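Local coordinates for phosphinothricin N-acetyltransferase (Brucella ovis, PDB 5DWN) that transfers the acetyl group of acetyl-CoA to the amino group of phosphinothricin, as a GNAT-family N-acetyltransferase, at the interface of chains A and B. Residues are numbered along the deposited sequence; one frame, centred on the assembly and turned at random. Chains: chain A/B, Phosphinothricin N-acetyltransferase.

The interface of chains A and B. Residues chain A 38, 91, 128, 153, 166; chain B 80-81, 86.
B:Arg81 and A:Glu91 meet tip to tip across the subunit boundary, guanidinium and carboxylate lying almost in one plane, 4° apart. The grip is end-on and two-pronged. NH1 of B:Arg81 donates to OE2 of A:Glu91 at 2.9 Å, nearly straight at the hydrogen, while NH2 pairs with OE1 in the salt bridge; that second separation is modelled very short, so its exact length is doubtful. Both carboxylate oxygens accept through their syn lone pairs, and two parallel bonds of this kind fix the rotation of each flat group. A:Glu91 gets there on an extended chain, CG anti to the backbone N (chi1 169°), and B:Arg81 is likewise drawn out from CG to NE. A:Val128 lies against the guanidinium, with both CG1 and CG2 3.9 Å from NH1 of B:Arg81, giving the charged pair an apolar flank. On its own chain, B:Arg81 lays CG over one face of the B:Phe80 ring, near the rim; the opposite face is approached by CD1 of A:Ile153, a looser contact whose nearest ring atom, CE2 of B:Phe80, is 4.4 Å away.

The aromatic half of the patch is an edge-to-face pair. A:Tyr38 presents its CD2 edge to B:Tyr86, with CD2 standing over the middle of the ring and 3.3 Å from CZ; the planes are turned 56° apart. The phenol OH of B:Tyr86 then reaches a water at 2.6 Å, which is also 2.7 Å from OG1 of A:Thr166, so the two hydroxyls are linked across the boundary without touching. The same water sits above one face of A:Tyr38, toward its rim.

On chain A the surface is built from strands 89-96, 124-129, 148-153 and 162-172 of the GNAT fold, plus the loop bearing A:Tyr38. Chain B contributes the loop after strand 70-79 and the 3-10 helix 84-86. Two-fold symmetry repeats the whole patch with the chains exchanged, as would suit a dimer.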
# COMPACT_ATOMS: atom_id res chain seq x y z
N TYR A 38 -1.26 11.27 -5.79
CA TYR A 38 -1.60 10.55 -7.01
C TYR A 38 -3.08 10.67 -7.35
O TYR A 38 -3.57 10.01 -8.27
CB TYR A 38 -1.20 9.07 -6.92
CG TYR A 38 0.29 8.81 -7.17
CD1 TYR A 38 1.23 9.86 -7.14
CD2 TYR A 38 0.75 7.53 -7.45
CE1 TYR A 38 2.59 9.62 -7.37
CE2 TYR A 38 2.10 7.28 -7.70
CZ TYR A 38 3.01 8.33 -7.64
OH TYR A 38 4.34 8.07 -7.87
N GLU A 91 1.27 5.04 8.52
CA GLU A 91 1.79 5.79 7.39
C GLU A 91 1.54 7.28 7.66
O GLU A 91 0.51 7.62 8.24
CB GLU A 91 1.08 5.35 6.07
CG GLU A 91 1.32 6.25 4.85
CD GLU A 91 0.71 5.70 3.55
OE1 GLU A 91 0.16 4.57 3.56
OE2 GLU A 91 0.78 6.41 2.51
N VAL A 128 5.09 7.04 2.08
CA VAL A 128 4.91 6.62 0.69
C VAL A 128 4.94 7.89 -0.14
O VAL A 128 3.95 8.63 -0.20
CB VAL A 128 3.61 5.84 0.49
CG1 VAL A 128 3.50 5.38 -0.97
CG2 VAL A 128 3.59 4.64 1.43
N ILE A 153 9.34 2.07 -5.99
CA ILE A 153 8.54 1.41 -7.02
C ILE A 153 8.63 2.29 -8.27
O ILE A 153 8.09 3.40 -8.29
CB ILE A 153 7.08 1.22 -6.57
CG1 ILE A 153 7.02 0.50 -5.22
CG2 ILE A 153 6.31 0.43 -7.63
CD1 ILE A 153 5.61 0.49 -4.61
N THR A 166 7.51 5.93 -6.90
CA THR A 166 7.14 6.02 -5.50
C THR A 166 8.34 5.69 -4.65
O THR A 166 8.92 4.60 -4.78
CB THR A 166 6.00 5.06 -5.19
OG1 THR A 166 4.82 5.46 -5.89
CG2 THR A 166 5.75 5.04 -3.68
N PHE B 80 -2.72 -1.99 -6.44
CA PHE B 80 -1.91 -1.70 -5.26
C PHE B 80 -2.55 -0.60 -4.42
O PHE B 80 -2.79 -0.78 -3.22
CB PHE B 80 -0.48 -1.31 -5.67
CG PHE B 80 0.31 -0.66 -4.55
CD1 PHE B 80 0.66 -1.38 -3.43
CD2 PHE B 80 0.67 0.68 -4.64
CE1 PHE B 80 1.38 -0.79 -2.40
CE2 PHE B 80 1.40 1.28 -3.61
CZ PHE B 80 1.75 0.54 -2.49
N ARG B 81 -2.83 0.55 -5.04
CA ARG B 81 -3.65 1.61 -4.44
C ARG B 81 -4.57 2.15 -5.53
O ARG B 81 -4.31 1.97 -6.72
CB ARG B 81 -2.79 2.73 -3.82
CG ARG B 81 -1.96 2.24 -2.65
CD ARG B 81 -1.30 3.35 -1.85
NE ARG B 81 -1.14 2.91 -0.46
CZ ARG B 81 -0.62 3.63 0.52
NH1 ARG B 81 -0.19 4.85 0.31
NH2 ARG B 81 -0.56 3.12 1.75
N TYR B 86 -2.22 5.74 -10.10
CA TYR B 86 -1.78 4.36 -9.97
C TYR B 86 -2.44 3.40 -10.95
O TYR B 86 -2.22 2.18 -10.83
CB TYR B 86 -2.08 3.85 -8.56
CG TYR B 86 -1.22 4.34 -7.40
CD1 TYR B 86 0.11 3.97 -7.29
CD2 TYR B 86 -1.79 5.07 -6.37
CE1 TYR B 86 0.87 4.36 -6.21
CE2 TYR B 86 -1.02 5.48 -5.26
CZ TYR B 86 0.31 5.11 -5.19
OH TYR B 86 1.09 5.49 -4.10
O HOH W 1 3.20 6.99 -4.42